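Local coordinates for protein peptidyl-prolyl cis-trans isomerase (Hirschia baltica, PDB 5EX2) that probably catalyses the cis-trans isomerisation of peptide bonds before proline, as a periplasmic folding helper of the cyclophilin family, at residues Y5-V10 with E229-R234; R190-L195 with T259-F264. One frame throughout, in Å; residues are numbered along the deposited sequence.

Interaction 1 of 2, residues Y5-V10 with E229-R234; sequences YTKESV and EAWVMR
The short N-terminal helix that begins at Lys7 lies over one side of strand 229-233, and the two backbones come nearest at Val10 and Trp231, with CA atoms 7.5 Å apart. Thr6 is the N-cap of the helix. Thr6 OG1 accepts from Ser9 N at 3.1 Å. Ser9 OG turns back and donates to Thr6 O, which also takes the Val10 N-H, so this carbonyl is gripped twice. Glu229, Trp231 and Met233, alternate residues of the strand, all point toward the 5-10 segment. Val10 makes the tightest contact. Val10 CG1, anti to the backbone N (chi1 165°), sits over one face of the Trp231 indole, 3.5 Å from the five-membered-ring centroid. The approach is 21° off the ring normal, a CH-pi contact, and Val10 CG1 comes within 3.2 Å of Trp231 CG. On one flank, the extended Lys7 chain crosses Glu229 at about a right angle. Lys7 NZ lies 3.4 Å from Glu229 OE1, a rather long salt bridge. On the other flank, Met233 bends at chi3 (-74°) and brings its methyl CE to 3.8 Å from Tyr5 OH. Tyr5 also stacks edge-to-face on Trp17, and Met233 packs on Met239 and Phe240 of helix 238-247. The contact is therefore mainly apolar, with one ion pair at its partly exposed margin. The helix is held to the strand by side chains, while the capping bond of Thr6 OG1 and the two bonds to Thr6 O hold its first turn.

Interaction 2 of 2, residues R190-L195 with T259-F264; sequences RMLEGL and TPSVVF
Arg190 and Glu193 reach the 259-264 segment at two separate points, with Leu192 between them. Arg190 starts with CG anti to the backbone N, then bends at chi3 (75°), which brings the guanidinium edge to Ser261. Arg190 NH2 donates to Ser261 OG at 2.9 Å, almost straight at 173° and in the guanidinium plane. Ser261 OG in turn donates to Thr259 O at 2.8 Å, from above that carbonyl's plane. Leu192 CD2 lies over one face of the guanidinium, toward its rim. A water accepts from Arg190 NH1 and donates to Leu192 O and Thr259 O; Gln258 also bonds NH1. Farther along, the extended Glu193 side chain crosses Val263 obliquely. Val263 N donates to Glu193 OE2 at 3.0 Å, from above the carboxylate plane. Glu193 OE1 and Val263 O share a second water, so the carboxylate takes the N-H directly and reaches the carbonyl through a water. Leu192 CB and Val263 CG2 touch more loosely, at 4.3 Å. Opposite Tyr36 of strand 33-39 stand two residues, Leu192 and Glu193, which makes a classic beta bulge. The arrangement joins barrel strand 187-191 of the cyclophilin fold and the bulge that follows it to edge strand 261-264 of a small antiparallel sheet.

How the interactions relate
Both interactions use the three-stranded antiparallel sheet of strands 17-19, 229-233 and 261-264. Interaction 1 sets the N-terminal helix on its middle strand; interaction 2 ties its edge strand to the eight-stranded barrel. The two strands are neighbours, and their backbones meet at Glu229 with Phe264 and at Met233 with Pro260. Segments near both chain ends thus gather on the same side of the chain's centre. The centre of interaction 1 lies about 18 Å from the centre of the chain, that of interaction 2 about 10 Å. Each is partly buried. The outer one is mostly apolar and aromatic, whereas the inner one relies on directed hydrogen bonds and bridging waters.

Interaction 1 of 2, residues Y5-V10 with E229-R234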
loop_
_atom_site.group_PDB
_atom_site.type_symbol
_atom_site.label_atom_id
_atom_site.label_comp_id
_atom_site.label_asym_id
_atom_site.label_seq_id
_atom_site.Cartn_x
_atom_site.Cartn_y
_atom_site.Cartn_z
ATOM N N TYR A 5 2.359 -13.183 15.717
ATOM C CA TYR A 5 2.649 -12.261 16.806
ATOM C C TYR A 5 1.388 -11.960 17.594
ATOM O O TYR A 5 0.366 -11.602 17.022
ATOM C CB TYR A 5 3.233 -10.966 16.260
ATOM C CG TYR A 5 4.335 -11.178 15.252
ATOM C CD1 TYR A 5 5.649 -11.384 15.654
ATOM C CD2 TYR A 5 4.051 -11.182 13.897
ATOM C CE1 TYR A 5 6.652 -11.579 14.721
ATOM C CE2 TYR A 5 5.033 -11.376 12.966
ATOM C CZ TYR A 5 6.329 -11.571 13.376
ATOM O OH TYR A 5 7.291 -11.763 12.413
ATOM N N THR A 6 1.474 -12.098 18.908
ATOM C CA THR A 6 0.340 -11.803 19.772
ATOM C C THR A 6 0.216 -10.311 20.008
ATOM O O THR A 6 1.206 -9.571 19.973
ATOM C CB THR A 6 0.462 -12.482 21.135
ATOM O OG1 THR A 6 1.583 -11.940 21.844
ATOM C CG2 THR A 6 0.623 -13.983 20.983
ATOM N N LYS A 7 -1.003 -9.881 20.296
ATOM C CA LYS A 7 -1.271 -8.483 20.584
ATOM C C LYS A 7 -0.458 -8.037 21.797
ATOM O O LYS A 7 0.108 -6.945 21.807
ATOM C CB LYS A 7 -2.765 -8.271 20.832
ATOM C CG LYS A 7 -3.171 -6.811 20.851
ATOM C CD LYS A 7 -4.698 -6.665 20.907
ATOM C CE LYS A 7 -5.136 -5.216 20.775
ATOM N NZ LYS A 7 -6.593 -5.053 21.016
ATOM N N GLU A 8 -0.359 -8.902 22.801
ATOM C CA GLU A 8 0.385 -8.576 23.997
ATOM C C GLU A 8 1.855 -8.295 23.665
ATOM O O GLU A 8 2.431 -7.313 24.132
ATOM C CB GLU A 8 0.261 -9.718 25.005
ATOM C CG GLU A 8 0.910 -9.450 26.344
ATOM C CD GLU A 8 0.514 -10.471 27.406
ATOM O OE1 GLU A 8 -0.243 -11.412 27.084
ATOM O OE2 GLU A 8 0.958 -10.332 28.565
ATOM N N SER A 9 2.455 -9.153 22.844
ATOM C CA SER A 9 3.876 -9.020 22.518
ATOM C C SER A 9 4.156 -7.784 21.660
ATOM O O SER A 9 5.226 -7.182 21.750
ATOM C CB SER A 9 4.372 -10.274 21.802
ATOM O OG SER A 9 3.904 -10.319 20.469
ATOM N N VAL A 10 3.203 -7.423 20.807
ATOM C CA VAL A 10 3.327 -6.259 19.952
ATOM C C VAL A 10 3.145 -4.968 20.759
ATOM O O VAL A 10 3.924 -4.031 20.608
ATOM C CB VAL A 10 2.306 -6.348 18.820
ATOM C CG1 VAL A 10 2.141 -5.019 18.117
ATOM C CG2 VAL A 10 2.709 -7.456 17.850
ATOM N N GLU A 229 -7.125 -2.691 15.452
ATOM C CA GLU A 229 -5.852 -2.075 15.799
ATOM C C GLU A 229 -4.763 -2.784 15.009
ATOM O O GLU A 229 -4.617 -4.001 15.095
ATOM C CB GLU A 229 -5.602 -2.149 17.310
ATOM C CG GLU A 229 -6.650 -1.379 18.135
ATOM C CD GLU A 229 -6.548 -1.561 19.652
ATOM O OE1 GLU A 229 -5.489 -1.969 20.171
ATOM O OE2 GLU A 229 -7.553 -1.266 20.327
ATOM N N ALA A 230 -4.008 -2.008 14.235
ATOM C CA ALA A 230 -2.969 -2.564 13.374
ATOM C C ALA A 230 -1.586 -2.090 13.784
ATOM O O ALA A 230 -1.407 -0.959 14.243
ATOM C CB ALA A 230 -3.244 -2.201 11.918
ATOM N N TRP A 231 -0.626 -2.981 13.622
ATOM C CA TRP A 231 0.769 -2.659 13.876
ATOM C C TRP A 231 1.584 -3.180 12.720
ATOM O O TRP A 231 1.249 -4.202 12.119
ATOM C CB TRP A 231 1.275 -3.274 15.191
ATOM C CG TRP A 231 0.916 -2.536 16.459
ATOM C CD1 TRP A 231 1.682 -1.608 17.134
ATOM C CD2 TRP A 231 -0.265 -2.713 17.236
ATOM N NE1 TRP A 231 1.029 -1.194 18.270
ATOM C CE2 TRP A 231 -0.172 -1.852 18.352
ATOM C CE3 TRP A 231 -1.402 -3.501 17.086
ATOM C CZ2 TRP A 231 -1.171 -1.767 19.313
ATOM C CZ3 TRP A 231 -2.392 -3.419 18.037
ATOM C CH2 TRP A 231 -2.276 -2.553 19.139
ATOM N N VAL A 232 2.661 -2.468 12.427
ATOM C CA VAL A 232 3.601 -2.827 11.370
ATOM C C VAL A 232 4.967 -2.873 12.001
ATOM O O VAL A 232 5.339 -1.973 12.750
ATOM C CB VAL A 232 3.563 -1.819 10.206
ATOM C CG1 VAL A 232 4.608 -2.148 9.153
ATOM C CG2 VAL A 232 2.189 -1.771 9.607
ATOM N N MET A 233 5.704 -3.933 11.734
ATOM C CA MET A 233 7.049 -4.062 12.278
ATOM C C MET A 233 7.910 -2.878 11.830
ATOM O O MET A 233 7.812 -2.392 10.714
ATOM C CB MET A 233 7.671 -5.392 11.846
ATOM C CG MET A 233 9.089 -5.647 12.411
ATOM S SD MET A 233 9.680 -7.289 12.064
ATOM C CE MET A 233 8.710 -8.278 13.200
ATOM N N ARG A 234 8.727 -2.384 12.751
ATOM C CA ARG A 234 9.634 -1.281 12.485
ATOM C C ARG A 234 10.858 -1.790 11.730
ATOM O O ARG A 234 11.559 -2.681 12.202
ATOM C CB ARG A 234 10.055 -0.599 13.790
ATOM C CG ARG A 234 8.944 0.231 14.407
ATOM C CD ARG A 234 9.394 1.085 15.585
ATOM N NE ARG A 234 8.274 1.837 16.160
ATOM C CZ ARG A 234 7.748 2.949 15.643
ATOM N NH1 ARG A 234 8.218 3.471 14.516
ATOM N NH2 ARG A 234 6.735 3.547 16.256
#

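Interaction 2 of 2, residues R190-L195 with T259-F264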
loop_
_atom_site.group_PDB
_atom_site.type_symbol
_atom_site.label_atom_id
_atom_site.label_comp_id
_atom_site.label_asym_id
_atom_site.label_seq_id
_atom_site.Cartn_x
_atom_site.Cartn_y
_atom_site.Cartn_z
ATOM N N ARG A 190 -0.765 0.037 1.058
ATOM C CA ARG A 190 -0.272 -1.312 1.148
ATOM C C ARG A 190 -1.235 -2.182 1.935
ATOM O O ARG A 190 -1.751 -1.737 2.941
ATOM C CB ARG A 190 1.106 -1.299 1.810
ATOM C CG ARG A 190 1.741 -2.621 1.841
ATOM C CD ARG A 190 3.099 -2.530 2.461
ATOM N NE ARG A 190 3.100 -2.364 3.909
ATOM C CZ ARG A 190 2.971 -3.363 4.769
ATOM N NH1 ARG A 190 2.758 -4.598 4.332
ATOM N NH2 ARG A 190 3.063 -3.130 6.068
ATOM N N MET A 191 -1.434 -3.418 1.485
ATOM C CA MET A 191 -2.307 -4.374 2.178
ATOM C C MET A 191 -1.575 -4.992 3.347
ATOM O O MET A 191 -0.725 -5.863 3.168
ATOM C CB MET A 191 -2.775 -5.465 1.208
ATOM C CG MET A 191 -3.609 -4.912 0.055
ATOM S SD MET A 191 -4.204 -6.156 -1.089
ATOM C CE MET A 191 -2.900 -6.188 -2.297
ATOM N N LEU A 192 -1.882 -4.515 4.546
ATOM C CA LEU A 192 -1.320 -5.072 5.767
ATOM C C LEU A 192 -1.716 -6.525 5.948
ATOM O O LEU A 192 -0.914 -7.373 6.346
ATOM C CB LEU A 192 -1.787 -4.267 6.972
ATOM C CG LEU A 192 -1.478 -2.777 6.967
ATOM C CD1 LEU A 192 -1.828 -2.182 8.318
ATOM C CD2 LEU A 192 -0.010 -2.519 6.649
ATOM N N GLU A 193 -2.986 -6.789 5.661
ATOM C CA GLU A 193 -3.552 -8.125 5.666
ATOM C C GLU A 193 -4.471 -8.157 4.473
ATOM O O GLU A 193 -5.075 -7.139 4.128
ATOM C CB GLU A 193 -4.297 -8.440 6.971
ATOM C CG GLU A 193 -3.382 -8.893 8.100
ATOM C CD GLU A 193 -4.130 -9.352 9.351
ATOM O OE1 GLU A 193 -5.367 -9.558 9.292
ATOM O OE2 GLU A 193 -3.472 -9.517 10.403
ATOM N N GLY A 194 -4.541 -9.304 3.819
ATOM C CA GLY A 194 -5.439 -9.483 2.699
ATOM C C GLY A 194 -4.792 -9.619 1.332
ATOM O O GLY A 194 -5.491 -9.701 0.341
ATOM N N LEU A 195 -3.466 -9.648 1.253
ATOM C CA LEU A 195 -2.839 -9.965 -0.019
ATOM C C LEU A 195 -3.350 -11.301 -0.542
ATOM O O LEU A 195 -3.594 -11.445 -1.745
ATOM C CB LEU A 195 -1.322 -9.997 0.107
ATOM C CG LEU A 195 -0.546 -10.460 -1.139
ATOM C CD1 LEU A 195 -0.899 -9.659 -2.362
ATOM C CD2 LEU A 195 0.957 -10.390 -0.903
ATOM N N THR A 259 6.729 -6.481 4.956
ATOM C CA THR A 259 7.092 -6.204 6.329
ATOM C C THR A 259 6.048 -6.826 7.228
ATOM O O THR A 259 4.873 -6.595 7.034
ATOM C CB THR A 259 7.163 -4.702 6.593
ATOM O OG1 THR A 259 8.228 -4.134 5.825
ATOM C CG2 THR A 259 7.402 -4.427 8.076
ATOM N N PRO A 260 6.469 -7.625 8.222
ATOM C CA PRO A 260 5.455 -8.235 9.080
ATOM C C PRO A 260 4.496 -7.210 9.642
ATOM O O PRO A 260 4.893 -6.188 10.202
ATOM C CB PRO A 260 6.294 -8.888 10.177
ATOM C CG PRO A 260 7.535 -9.312 9.459
ATOM C CD PRO A 260 7.809 -8.152 8.529
ATOM N N SER A 261 3.213 -7.517 9.518
ATOM C CA SER A 261 2.139 -6.631 9.943
ATOM C C SER A 261 1.025 -7.464 10.550
ATOM O O SER A 261 0.833 -8.618 10.176
ATOM C CB SER A 261 1.612 -5.814 8.757
ATOM O OG SER A 261 2.674 -5.141 8.091
ATOM N N VAL A 262 0.304 -6.885 11.484
ATOM C CA VAL A 262 -0.777 -7.595 12.160
ATOM C C VAL A 262 -1.938 -6.658 12.413
ATOM O O VAL A 262 -1.750 -5.483 12.717
ATOM C CB VAL A 262 -0.308 -8.194 13.505
ATOM C CG1 VAL A 262 0.708 -9.291 13.273
ATOM C CG2 VAL A 262 0.286 -7.109 14.394
ATOM N N VAL A 263 -3.141 -7.191 12.269
ATOM C CA VAL A 263 -4.362 -6.454 12.525
ATOM C C VAL A 263 -5.171 -7.242 13.551
ATOM O O VAL A 263 -5.399 -8.438 13.382
ATOM C CB VAL A 263 -5.190 -6.239 11.251
ATOM C CG1 VAL A 263 -6.452 -5.439 11.573
ATOM C CG2 VAL A 263 -4.364 -5.540 10.166
ATOM N N PHE A 264 -5.555 -6.575 14.634
ATOM C CA PHE A 264 -6.322 -7.199 15.702
ATOM C C PHE A 264 -7.689 -6.569 15.748
ATOM O O PHE A 264 -7.815 -5.362 15.904
ATOM C CB PHE A 264 -5.626 -7.018 17.049
ATOM C CG PHE A 264 -4.246 -7.593 17.102
ATOM C CD1 PHE A 264 -4.058 -8.962 17.154
ATOM C CD2 PHE A 264 -3.131 -6.763 17.117
ATOM C CE1 PHE A 264 -2.782 -9.497 17.227
ATOM C CE2 PHE A 264 -1.850 -7.286 17.186
ATOM C CZ PHE A 264 -1.672 -8.652 17.238
HETATM O O HOH W 1 2.008 -7.095 5.668
HETATM O O HOH W 2 -6.967 -9.734 11.599
#